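Local coordinates for purine catabolism protein pucG (PDB 3ISL) that catalyses the pyridoxal 5'-phosphate-dependent transfer of an amino group from (S)-ureidoglycine to glyoxylate, yielding oxalurate and glycine in purine catabolism, at residues P154-A157 and I158-C162; E181-V184 and D185-K188; D334-S337 and V338-M341; M367-S370 and C371-E374. One frame throughout, in Å; residues are numbered along the deposited sequence.

Contact 1: P154-A157 and I158-C162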
ATOM      1  N   PRO A 154      10.115  14.566  23.960  1.00 22.87           N
ATOM      2  CA  PRO A 154      10.635  15.833  23.457  1.00 23.20           C
ATOM      3  C   PRO A 154      11.690  15.589  22.371  1.00 23.92           C
ATOM      4  O   PRO A 154      12.608  14.716  22.531  1.00 24.60           O
ATOM      5  CB  PRO A 154      11.284  16.478  24.721  1.00 22.76           C
ATOM      6  CG  PRO A 154      10.424  15.951  25.812  1.00 25.85           C
ATOM      7  CD  PRO A 154      10.204  14.521  25.440  1.00 21.72           C
ATOM      8  N   LEU A 155      11.554  16.303  21.260  1.00 24.16           N
ATOM      9  CA  LEU A 155      12.478  16.114  20.135  1.00 25.19           C
ATOM     10  C   LEU A 155      13.467  17.258  19.802  1.00 23.95           C
ATOM     11  O   LEU A 155      14.411  17.022  19.086  1.00 23.50           O
ATOM     12  CB  LEU A 155      11.701  15.743  18.851  1.00 25.19           C
ATOM     13  CG  LEU A 155      10.782  14.518  18.938  1.00 25.54           C
ATOM     14  CD1 LEU A 155      10.087  14.375  17.598  1.00 29.71           C
ATOM     15  CD2 LEU A 155      11.485  13.191  19.405  1.00 28.53           C
ATOM     16  N   LYS A 156      13.195  18.485  20.220  1.00 22.72           N
ATOM     17  CA  LYS A 156      13.936  19.640  19.722  1.00 24.28           C
ATOM     18  C   LYS A 156      15.432  19.563  20.134  1.00 24.25           C
ATOM     19  O   LYS A 156      16.333  19.810  19.312  1.00 22.92           O
ATOM     20  CB  LYS A 156      13.323  20.978  20.247  1.00 24.07           C
ATOM     21  CG  LYS A 156      13.984  22.346  19.791  1.00 26.59           C
ATOM     22  CD  LYS A 156      13.000  23.545  20.204  1.00 29.76           C
ATOM     23  CE  LYS A 156      13.512  24.993  19.948  1.00 35.28           C
ATOM     24  NZ  LYS A 156      14.142  24.962  18.616  1.00 37.54           N
ATOM     25  N   ALA A 157      15.674  19.290  21.408  1.00 24.69           N
ATOM     26  CA  ALA A 157      17.079  19.309  21.905  1.00 25.92           C
ATOM     27  C   ALA A 157      17.888  18.210  21.153  1.00 25.46           C
ATOM     28  O   ALA A 157      19.069  18.399  20.765  1.00 26.65           O
ATOM     29  CB  ALA A 157      17.114  19.161  23.466  1.00 25.41           C
ATOM     30  N   ILE A 158      17.204  17.123  20.855  1.00 24.44           N
ATOM     31  CA  ILE A 158      17.841  15.996  20.176  1.00 24.36           C
ATOM     32  C   ILE A 158      18.164  16.346  18.707  1.00 23.76           C
ATOM     33  O   ILE A 158      19.268  16.154  18.259  1.00 23.12           O
ATOM     34  CB  ILE A 158      16.963  14.721  20.294  1.00 24.06           C
ATOM     35  CG1 ILE A 158      17.020  14.243  21.740  1.00 23.61           C
ATOM     36  CG2 ILE A 158      17.505  13.578  19.289  1.00 21.92           C
ATOM     37  CD1 ILE A 158      15.893  13.255  22.112  1.00 23.52           C
ATOM     38  N   GLY A 159      17.209  16.902  17.992  1.00 22.73           N
ATOM     39  CA  GLY A 159      17.452  17.376  16.630  1.00 23.95           C
ATOM     40  C   GLY A 159      18.535  18.437  16.533  1.00 24.44           C
ATOM     41  O   GLY A 159      19.387  18.367  15.652  1.00 25.71           O
ATOM     42  N   GLU A 160      18.546  19.387  17.456  1.00 24.21           N
ATOM     43  CA  GLU A 160      19.642  20.355  17.517  1.00 25.63           C
ATOM     44  C   GLU A 160      21.015  19.727  17.673  1.00 24.78           C
ATOM     45  O   GLU A 160      21.978  20.158  16.997  1.00 25.17           O
ATOM     46  CB  GLU A 160      19.387  21.416  18.593  1.00 26.08           C
ATOM     47  CG  GLU A 160      18.517  22.475  17.899  1.00 30.90           C
ATOM     48  CD  GLU A 160      17.776  23.383  18.810  1.00 38.57           C
ATOM     49  OE1 GLU A 160      17.761  23.159  20.046  1.00 39.00           O
ATOM     50  OE2 GLU A 160      17.195  24.349  18.252  1.00 42.17           O
ATOM     51  N   ALA A 161      21.118  18.684  18.487  1.00 22.77           N
ATOM     52  CA  ALA A 161      22.435  18.031  18.647  1.00 22.64           C
ATOM     53  C   ALA A 161      22.763  17.266  17.338  1.00 22.08           C
ATOM     54  O   ALA A 161      23.917  17.206  16.967  1.00 21.65           O
ATOM     55  CB  ALA A 161      22.441  17.082  19.866  1.00 21.39           C
ATOM     56  N   CYS A 162      21.751  16.707  16.657  1.00 21.19           N
ATOM     57  CA  CYS A 162      21.974  15.853  15.442  1.00 23.06           C
ATOM     58  C   CYS A 162      22.547  16.745  14.363  1.00 23.51           C
ATOM     59  O   CYS A 162      23.552  16.398  13.749  1.00 25.26           O
ATOM     60  CB  CYS A 162      20.683  15.167  14.928  1.00 21.02           C
ATOM     61  SG  CYS A 162      20.123  13.793  15.968  1.00 23.84           S
TER
HETATM   62  O   HOH W   1      14.839  16.411  22.577  1.00 22.38           O
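Gly159 N bonds to Leu155 O, Glu160 N to Lys156 O and Ala161 N to Ala157 O, a ladder of i to i+4 backbone hydrogen bonds whose straightest member is Gly159 N to Leu155 O, 3.0 Å long. The spacing puts Lys156 and Glu160 one turn apart on the same side of the helix. Lys156 NZ stands 3.1 Å from Glu160 OE2 in a salt bridge, reaching that oxygen from above the carboxylate, 43° out of its plane. Extended as far as CE, the lysine chain bends at its last torsion (chi4 43°), which swings the ammonium toward the acid. Nearer the backbone, Lys156 CG passes 3.9 Å from Glu160 OE1. Helix 156-164 lies in the beta-alpha-beta crossover joining the parallel strands 139-143 and 168-172 of the large domain's central sheet, as in other class-V aminotransferases. Facing the sheet, Ile158 packs on Met142 and Phe169 and also on Ile128 of helix 125-135; Cys162 meets Val140 and Phe169. Ile158 CD1 lies 3.6 Å from Pro154 O. At the start of the helix a water takes the place of a direct bond between Ile158 N and Pro154 O: it accepts from Ile158 N at 3.0 Å and donates weakly to Pro154 O at 2.8 Å. Lys156 NZ also gives a weak hydrogen bond to Glu186 O, and Glu160 OE2 has a second, long and weak ion pair with Lys188 NZ.

Contact 2: E181-V184 and D185-K188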
ATOM      1  N   GLU A 181       1.592  18.360  18.178  1.00 26.15           N
ATOM      2  CA  GLU A 181       2.504  19.221  17.450  1.00 27.01           C
ATOM      3  C   GLU A 181       3.585  18.380  16.836  1.00 25.00           C
ATOM      4  O   GLU A 181       4.197  17.610  17.532  1.00 23.81           O
ATOM      5  CB  GLU A 181       3.188  20.177  18.422  1.00 27.51           C
ATOM      6  CG  GLU A 181       2.724  21.549  18.300  1.00 33.75           C
ATOM      7  CD  GLU A 181       3.562  22.432  19.177  1.00 40.73           C
ATOM      8  OE1 GLU A 181       4.675  21.988  19.610  1.00 40.11           O
ATOM      9  OE2 GLU A 181       3.079  23.546  19.475  1.00 45.19           O
ATOM     10  N   VAL A 182       3.816  18.530  15.545  1.00 25.93           N
ATOM     11  CA  VAL A 182       5.096  18.097  14.978  1.00 26.75           C
ATOM     12  C   VAL A 182       5.739  19.209  14.172  1.00 26.56           C
ATOM     13  O   VAL A 182       5.121  19.775  13.311  1.00 26.12           O
ATOM     14  CB  VAL A 182       5.168  16.617  14.417  1.00 27.37           C
ATOM     15  CG1 VAL A 182       3.928  15.814  14.550  1.00 26.25           C
ATOM     16  CG2 VAL A 182       6.079  16.359  13.180  1.00 24.60           C
ATOM     17  N   LYS A 183       6.967  19.573  14.500  1.00 24.75           N
ATOM     18  CA  LYS A 183       7.481  20.751  13.845  1.00 25.35           C
ATOM     19  C   LYS A 183       8.794  20.337  13.220  1.00 24.76           C
ATOM     20  O   LYS A 183       9.829  20.392  13.873  1.00 24.08           O
ATOM     21  CB  LYS A 183       7.609  21.921  14.878  1.00 25.06           C
ATOM     22  CG  LYS A 183       6.317  22.274  15.648  1.00 24.14           C
ATOM     23  CD  LYS A 183       6.695  23.316  16.801  1.00 29.60           C
ATOM     24  CE  LYS A 183       5.669  24.468  16.957  1.00 33.89           C
ATOM     25  NZ  LYS A 183       6.141  25.511  18.095  1.00 40.03           N
ATOM     26  N   VAL A 184       8.767  19.866  11.977  1.00 26.18           N
ATOM     27  CA  VAL A 184       9.995  19.366  11.458  1.00 25.87           C
ATOM     28  C   VAL A 184      11.108  20.379  11.231  1.00 26.31           C
ATOM     29  O   VAL A 184      12.269  20.043  11.516  1.00 26.05           O
ATOM     30  CB  VAL A 184       9.931  18.235  10.326  1.00 27.54           C
ATOM     31  CG1 VAL A 184       8.702  17.262  10.400  1.00 22.86           C
ATOM     32  CG2 VAL A 184      10.410  18.694   8.949  1.00 26.55           C
ATOM     33  N   ASP A 185      10.809  21.570  10.703  1.00 26.22           N
ATOM     34  CA  ASP A 185      11.874  22.584  10.595  1.00 26.93           C
ATOM     35  C   ASP A 185      12.387  23.051  11.937  1.00 27.50           C
ATOM     36  O   ASP A 185      13.612  23.011  12.187  1.00 26.42           O
ATOM     37  CB  ASP A 185      11.492  23.771   9.702  1.00 27.44           C
ATOM     38  CG  ASP A 185      11.396  23.346   8.235  1.00 26.99           C
ATOM     39  OD1 ASP A 185      11.658  22.162   7.961  1.00 25.39           O
ATOM     40  OD2 ASP A 185      11.041  24.146   7.373  1.00 29.98           O
ATOM     41  N   GLU A 186      11.460  23.432  12.806  1.00 25.93           N
ATOM     42  CA  GLU A 186      11.847  23.956  14.110  1.00 28.37           C
ATOM     43  C   GLU A 186      12.649  22.957  14.953  1.00 26.92           C
ATOM     44  O   GLU A 186      13.504  23.369  15.721  1.00 26.61           O
ATOM     45  CB  GLU A 186      10.623  24.401  14.908  1.00 27.67           C
ATOM     46  CG  GLU A 186      10.396  25.862  14.741  1.00 37.93           C
ATOM     47  CD  GLU A 186       9.275  26.424  15.647  1.00 44.83           C
ATOM     48  OE1 GLU A 186       8.292  26.962  15.055  1.00 45.84           O
ATOM     49  OE2 GLU A 186       9.379  26.290  16.915  1.00 41.82           O
ATOM     50  N   TRP A 187      12.364  21.658  14.818  1.00 26.00           N
ATOM     51  CA  TRP A 187      13.011  20.680  15.680  1.00 24.99           C
ATOM     52  C   TRP A 187      14.210  20.043  14.999  1.00 24.99           C
ATOM     53  O   TRP A 187      14.783  19.094  15.520  1.00 25.88           O
ATOM     54  CB  TRP A 187      11.989  19.630  16.128  1.00 23.80           C
ATOM     55  CG  TRP A 187      10.900  20.187  16.977  1.00 27.88           C
ATOM     56  CD1 TRP A 187      10.858  21.415  17.587  1.00 25.80           C
ATOM     57  CD2 TRP A 187       9.689  19.517  17.347  1.00 28.26           C
ATOM     58  NE1 TRP A 187       9.714  21.540  18.306  1.00 26.09           N
ATOM     59  CE2 TRP A 187       8.974  20.392  18.188  1.00 28.18           C
ATOM     60  CE3 TRP A 187       9.146  18.269  17.038  1.00 26.05           C
ATOM     61  CZ2 TRP A 187       7.685  20.077  18.720  1.00 29.59           C
ATOM     62  CZ3 TRP A 187       7.875  17.935  17.580  1.00 29.90           C
ATOM     63  CH2 TRP A 187       7.176  18.848  18.433  1.00 28.81           C
ATOM     64  N   LYS A 188      14.556  20.545  13.802  1.00 24.57           N
ATOM     65  CA  LYS A 188      15.708  20.110  13.062  1.00 25.24           C
ATOM     66  C   LYS A 188      15.595  18.605  12.822  1.00 25.16           C
ATOM     67  O   LYS A 188      16.555  17.849  12.988  1.00 25.67           O
ATOM     68  CB  LYS A 188      17.027  20.423  13.814  1.00 24.54           C
ATOM     69  CG  LYS A 188      17.255  21.912  14.219  1.00 28.40           C
ATOM     70  CD  LYS A 188      17.220  22.903  13.084  1.00 30.55           C
ATOM     71  CE  LYS A 188      18.125  24.123  13.356  1.00 34.28           C
ATOM     72  NZ  LYS A 188      17.809  24.691  14.678  1.00 34.86           N
TER
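Lys183 lays its aliphatic chain over one face of the Trp187 indole, with CB 3.9 Å from the centroid of the five-membered ring and 11° from the ring normal, a CH-pi contact. The pair sits where the chain enters a type I beta turn, Asp185 to Lys188, in the loop leading from strand 168-172 to strand 191-193 of the large domain. The turn is closed by Lys188 N to Asp185 O at 3.1 Å, and Trp187 N adds a bond to Lys183 O at 3.0 Å. With CG of Trp187 anti to its carbonyl carbon (chi1 -64°), the indole folds back under the incoming chain, and its benzo part lies beneath Lys183 N and Val182 C. Beyond the ring the lysine runs beside Glu186, and its NZ makes a salt bridge of 3.5 Å to Glu186 OE2. A longer ion pair, 3.9 Å from Lys183 NZ to Glu181 OE2, extends this into a three-residue network. The carboxylate of Asp185 takes no part in it, accepting from Thr59 OG1 and Lys60 N. Were Trp187 cut back to an alanine, the lysine chain would be likely to lose its flat support, with a gap opening beside Lys156 and His144. Glu181 crosses the indole at about a right angle, its carboxylate plane 54° from the ring, bringing Glu181 OE1 to 3.7 Å from Trp187 CZ2.

Contact 3: D334-S337 and V338-M341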
ATOM      1  N   ASP A 334     -10.468  -9.510  34.269  1.00 30.58           N
ATOM      2  CA  ASP A 334      -9.875 -10.032  33.060  1.00 29.84           C
ATOM      3  C   ASP A 334     -10.034  -8.927  31.990  1.00 28.55           C
ATOM      4  O   ASP A 334     -11.130  -8.616  31.560  1.00 26.93           O
ATOM      5  CB  ASP A 334     -10.571 -11.350  32.672  1.00 30.73           C
ATOM      6  CG  ASP A 334     -10.153 -11.866  31.290  1.00 34.17           C
ATOM      7  OD1 ASP A 334      -9.439 -11.146  30.548  1.00 36.45           O
ATOM      8  OD2 ASP A 334     -10.554 -13.003  30.950  1.00 37.25           O
ATOM      9  N   GLY A 335      -8.925  -8.307  31.632  1.00 28.01           N
ATOM     10  CA  GLY A 335      -8.925  -7.163  30.736  1.00 27.76           C
ATOM     11  C   GLY A 335      -9.359  -7.544  29.327  1.00 28.93           C
ATOM     12  O   GLY A 335      -9.940  -6.710  28.582  1.00 28.83           O
ATOM     13  N   GLU A 336      -9.074  -8.783  28.941  1.00 28.19           N
ATOM     14  CA  GLU A 336      -9.491  -9.242  27.630  1.00 29.26           C
ATOM     15  C   GLU A 336     -11.020  -9.432  27.601  1.00 28.36           C
ATOM     16  O   GLU A 336     -11.646  -9.195  26.575  1.00 25.93           O
ATOM     17  CB  GLU A 336      -8.746 -10.536  27.259  1.00 30.74           C
ATOM     18  CG  GLU A 336      -8.455 -10.709  25.738  1.00 37.13           C
ATOM     19  CD  GLU A 336      -7.757  -9.467  25.084  1.00 42.73           C
ATOM     20  OE1 GLU A 336      -6.995  -8.759  25.786  1.00 42.45           O
ATOM     21  OE2 GLU A 336      -7.982  -9.210  23.866  1.00 46.39           O
ATOM     22  N   SER A 337     -11.591  -9.876  28.732  1.00 26.81           N
ATOM     23  CA  SER A 337     -13.022 -10.181  28.802  1.00 26.94           C
ATOM     24  C   SER A 337     -13.736  -8.859  28.677  1.00 26.63           C
ATOM     25  O   SER A 337     -14.752  -8.785  27.963  1.00 25.89           O
ATOM     26  CB  SER A 337     -13.393 -10.858  30.123  1.00 27.27           C
ATOM     27  OG  SER A 337     -14.796 -10.881  30.346  1.00 26.76           O
ATOM     28  N   VAL A 338     -13.199  -7.831  29.361  1.00 24.62           N
ATOM     29  CA  VAL A 338     -13.752  -6.467  29.285  1.00 23.44           C
ATOM     30  C   VAL A 338     -13.727  -5.902  27.890  1.00 25.56           C
ATOM     31  O   VAL A 338     -14.712  -5.339  27.454  1.00 26.55           O
ATOM     32  CB  VAL A 338     -13.096  -5.489  30.256  1.00 23.00           C
ATOM     33  CG1 VAL A 338     -13.476  -4.058  29.845  1.00 18.57           C
ATOM     34  CG2 VAL A 338     -13.543  -5.836  31.760  1.00 15.46           C
ATOM     35  N   ARG A 339     -12.625  -6.104  27.177  1.00 26.56           N
ATOM     36  CA  ARG A 339     -12.470  -5.591  25.818  1.00 28.02           C
ATOM     37  C   ARG A 339     -13.421  -6.287  24.824  1.00 27.26           C
ATOM     38  O   ARG A 339     -14.056  -5.619  23.952  1.00 26.73           O
ATOM     39  CB  ARG A 339     -11.002  -5.648  25.376  1.00 27.42           C
ATOM     40  CG  ARG A 339     -10.801  -5.432  23.881  1.00 32.80           C
ATOM     41  CD  ARG A 339      -9.310  -5.487  23.488  1.00 42.32           C
ATOM     42  NE  ARG A 339      -9.012  -6.850  23.065  1.00 49.27           N
ATOM     43  CZ  ARG A 339      -9.284  -7.314  21.847  1.00 53.54           C
ATOM     44  NH1 ARG A 339      -9.802  -6.491  20.924  1.00 52.86           N
ATOM     45  NH2 ARG A 339      -9.029  -8.597  21.556  1.00 53.99           N
ATOM     46  N   ASP A 340     -13.487  -7.612  24.927  1.00 26.91           N
ATOM     47  CA  ASP A 340     -14.377  -8.420  24.088  1.00 27.46           C
ATOM     48  C   ASP A 340     -15.856  -8.019  24.293  1.00 26.41           C
ATOM     49  O   ASP A 340     -16.597  -7.924  23.319  1.00 25.95           O
ATOM     50  CB  ASP A 340     -14.200  -9.953  24.389  1.00 28.19           C
ATOM     51  CG  ASP A 340     -12.816 -10.493  23.938  1.00 32.12           C
ATOM     52  OD1 ASP A 340     -12.468 -11.641  24.331  1.00 34.31           O
ATOM     53  OD2 ASP A 340     -12.087  -9.770  23.178  1.00 33.44           O
ATOM     54  N   MET A 341     -16.275  -7.808  25.541  1.00 25.20           N
ATOM     55  CA  MET A 341     -17.677  -7.451  25.840  1.00 25.59           C
ATOM     56  C   MET A 341     -18.068  -6.045  25.340  1.00 25.39           C
ATOM     57  O   MET A 341     -19.191  -5.820  24.844  1.00 24.69           O
ATOM     58  CB  MET A 341     -18.014  -7.617  27.344  1.00 25.94           C
ATOM     59  CG  MET A 341     -19.515  -7.423  27.634  1.00 27.24           C
ATOM     60  SD  MET A 341     -19.901  -7.459  29.420  1.00 33.98           S
ATOM     61  CE  MET A 341     -19.740  -9.236  29.708  1.00 31.83           C
TER
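Glu336 and Arg339 run side by side on helix 335-346, and a single carboxylate oxygen accepts from two nitrogens, NE and NH2, side-on at the guanidinium edge. Glu336 OE2 lies 2.6 Å from Arg339 NH2 and 2.7 Å from Arg339 NE, and it is within a few degrees of the guanidinium plane for both. The carboxylate does not share that plane: the two flat groups are 49° apart; NH2 meets OE2 nearly along its C-O bond, and NE comes from above the carboxylate plane. A bend in the glutamate chain (chi2 51°) turns its acid toward the arginine. Asp340 supplies a further negative charge, with OD2 3.6 Å above one guanidinium face; its ion pair to Arg339 NH2 is long and has no N-H pointing at it. With a leucine in place of Arg339, Glu336 OE2 loses both donors and is likely to be set against Asp340 OD2, only 4.2 Å away, with no positive charge beside the pair to offset them. Outside this network, Ser352 OG hydrogen-bonds the other oxygen, Glu336 OE1, so both carboxylate oxygens have donors. The helix start is capped by Asp334, whose OD1 accepts two weak bonds, from Glu336 N at 2.9 Å and Ser337 N at 3.1 Å. Next comes the regular helix, with Asp340 N bonded to Glu336 O at 2.9 Å. Val338 and Met341 rest on Val386 of helix 373-389, while Gly335 O accepts from Trp362 NE1 in strand 361-365.

Contact 4: M367-S370 and C371-E374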
ATOM      1  N   MET A 367      -8.107   9.941  18.688  1.00 21.37           N
ATOM      2  CA  MET A 367      -7.367  10.435  17.540  1.00 21.31           C
ATOM      3  C   MET A 367      -8.286  10.839  16.385  1.00 21.59           C
ATOM      4  O   MET A 367      -9.185  10.056  16.024  1.00 22.42           O
ATOM      5  CB  MET A 367      -6.473   9.280  16.971  1.00 21.22           C
ATOM      6  CG  MET A 367      -5.357   8.785  17.965  1.00 17.91           C
ATOM      7  SD  MET A 367      -4.670   7.277  17.321  1.00 22.73           S
ATOM      8  CE  MET A 367      -2.998   7.352  18.029  1.00 16.06           C
ATOM      9  N   GLY A 368      -8.020  11.991  15.731  1.00 20.03           N
ATOM     10  CA  GLY A 368      -8.710  12.281  14.524  1.00 20.80           C
ATOM     11  C   GLY A 368     -10.222  12.352  14.678  1.00 21.13           C
ATOM     12  O   GLY A 368     -10.749  12.944  15.644  1.00 22.02           O
ATOM     13  N   TYR A 369     -10.937  11.737  13.745  1.00 19.93           N
ATOM     14  CA  TYR A 369     -12.404  11.833  13.731  1.00 20.72           C
ATOM     15  C   TYR A 369     -13.016  11.134  14.954  1.00 21.50           C
ATOM     16  O   TYR A 369     -14.120  11.460  15.356  1.00 21.87           O
ATOM     17  CB  TYR A 369     -12.959  11.193  12.457  1.00 22.58           C
ATOM     18  CG  TYR A 369     -14.447  11.480  12.320  1.00 23.86           C
ATOM     19  CD1 TYR A 369     -14.894  12.788  11.996  1.00 25.73           C
ATOM     20  CD2 TYR A 369     -15.381  10.498  12.568  1.00 24.70           C
ATOM     21  CE1 TYR A 369     -16.233  13.082  11.901  1.00 27.36           C
ATOM     22  CE2 TYR A 369     -16.760  10.792  12.492  1.00 31.73           C
ATOM     23  CZ  TYR A 369     -17.167  12.090  12.176  1.00 29.20           C
ATOM     24  OH  TYR A 369     -18.523  12.372  12.066  1.00 32.99           O
ATOM     25  N   SER A 370     -12.346  10.093  15.469  1.00 21.17           N
ATOM     26  CA  SER A 370     -12.720   9.415  16.736  1.00 22.68           C
ATOM     27  C   SER A 370     -12.596  10.304  18.001  1.00 22.37           C
ATOM     28  O   SER A 370     -13.190  10.012  19.109  1.00 24.88           O
ATOM     29  CB  SER A 370     -11.803   8.179  16.873  1.00 22.08           C
ATOM     30  OG  SER A 370     -12.299   7.093  16.051  1.00 22.22           O
ATOM     31  N   CYS A 371     -11.822  11.384  17.862  1.00 21.52           N
ATOM     32  CA  CYS A 371     -11.578  12.286  18.978  1.00 22.87           C
ATOM     33  C   CYS A 371     -12.737  13.290  18.993  1.00 23.05           C
ATOM     34  O   CYS A 371     -12.598  14.439  18.503  1.00 22.76           O
ATOM     35  CB  CYS A 371     -10.225  12.992  18.806  1.00 22.64           C
ATOM     36  SG  CYS A 371      -9.824  14.029  20.200  1.00 24.94           S
ATOM     37  N   ARG A 372     -13.898  12.848  19.493  1.00 22.50           N
ATOM     38  CA  ARG A 372     -15.057  13.730  19.475  1.00 24.04           C
ATOM     39  C   ARG A 372     -15.935  13.441  20.656  1.00 24.98           C
ATOM     40  O   ARG A 372     -15.919  12.337  21.217  1.00 26.57           O
ATOM     41  CB  ARG A 372     -15.823  13.703  18.126  1.00 23.00           C
ATOM     42  CG  ARG A 372     -16.737  12.438  17.920  1.00 22.13           C
ATOM     43  CD  ARG A 372     -17.309  12.470  16.458  1.00 22.18           C
ATOM     44  NE  ARG A 372     -18.273  11.385  16.272  1.00 24.66           N
ATOM     45  CZ  ARG A 372     -17.901  10.185  15.885  1.00 26.23           C
ATOM     46  NH1 ARG A 372     -16.599   9.996  15.641  1.00 25.94           N
ATOM     47  NH2 ARG A 372     -18.800   9.210  15.665  1.00 24.42           N
ATOM     48  N   LYS A 373     -16.687  14.457  21.084  1.00 27.65           N
ATOM     49  CA  LYS A 373     -17.408  14.321  22.350  1.00 27.19           C
ATOM     50  C   LYS A 373     -18.356  13.138  22.422  1.00 26.21           C
ATOM     51  O   LYS A 373     -18.429  12.495  23.459  1.00 27.19           O
ATOM     52  CB  LYS A 373     -18.157  15.580  22.658  1.00 29.67           C
ATOM     53  CG  LYS A 373     -19.526  15.711  21.983  1.00 34.84           C
ATOM     54  CD  LYS A 373     -20.084  17.159  22.264  1.00 38.53           C
ATOM     55  CE  LYS A 373     -20.297  17.283  23.748  1.00 40.63           C
ATOM     56  NZ  LYS A 373     -19.631  16.018  24.276  1.00 41.43           N
ATOM     57  N   GLU A 374     -19.032  12.797  21.323  1.00 25.65           N
ATOM     58  CA  GLU A 374     -19.963  11.667  21.319  1.00 25.99           C
ATOM     59  C   GLU A 374     -19.259  10.324  21.656  1.00 25.83           C
ATOM     60  O   GLU A 374     -19.808   9.478  22.415  1.00 26.38           O
ATOM     61  CB  GLU A 374     -20.713  11.547  19.957  1.00 25.28           C
ATOM     62  CG  GLU A 374     -21.649  12.767  19.669  1.00 27.75           C
ATOM     63  CD  GLU A 374     -20.942  13.870  18.855  1.00 25.31           C
ATOM     64  OE1 GLU A 374     -19.686  13.975  18.841  1.00 21.74           O
ATOM     65  OE2 GLU A 374     -21.653  14.631  18.209  1.00 29.24           O
TER
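Tyr369 and Arg372 cross obliquely, their ring and guanidinium planes 32° apart, in the bend that delivers the chain to helix 373-389. Arg372 is the N-cap residue of that helix, and Cys371 is the centre of an inverse gamma turn, in which Arg372 N bonds weakly to Ser370 O at 2.9 Å. The CD2-CE2 side of the ring does the touching: Tyr369 CE2 stands 3.2 Å above the guanidinium plane, toward the rim, and Arg372 NH1 is 3.3 Å from both CD2 and CE2. That same nitrogen is held by the backbone, since Arg372 NH1 donates to Tyr369 O at 2.9 Å, the acceptor lying close to the guanidinium plane while the nitrogen sits 40° out of the carbonyl plane. CG of Arg372 takes the position between backbone N and carbonyl carbon (chi1 77°), and from there the chain runs extended to NE, carrying the guanidinium back over the preceding turn. Arg372 NH1 has its strongest partner elsewhere, a salt bridge to Glu21 OE1, so the tyrosine carbonyl and an acid share it. A similar stitch is made by Ser370 OG, hydrogen-bonded to Ile14 O and Glu21 N, which ties the bend to the N-terminal part of the chain. Upstream, the side chain of Met367 lies about 4 Å from that of Lys198, which carries the cofactor in the enzyme, though not in this crystal. Gly368 O accepts from Arg294 NH1 and from Cys371 N at 2.9 Å, and Cys371 CB packs 3.2 Å from that same oxygen.

How the contacts relate
All four contacts are local and follow in series along the chain; none nests or crosses, and each closes only a turn between adjoining residues. Contact 1 comes first, opening helix 156-164, and contact 2 follows in the loop between strands 168-172 and 191-193. These two touch, with centres about 10 Å apart, so the turn packs against the helix on one flank of the central sheet. Contact 3 starts helix 335-346, on the opposite side of the chain's centre, about 40 Å between centres from contact 1. Contact 4 leads into helix 373-389, on which helix 335-346 rests; the centres of contacts 3 and 4 are about 22 Å apart.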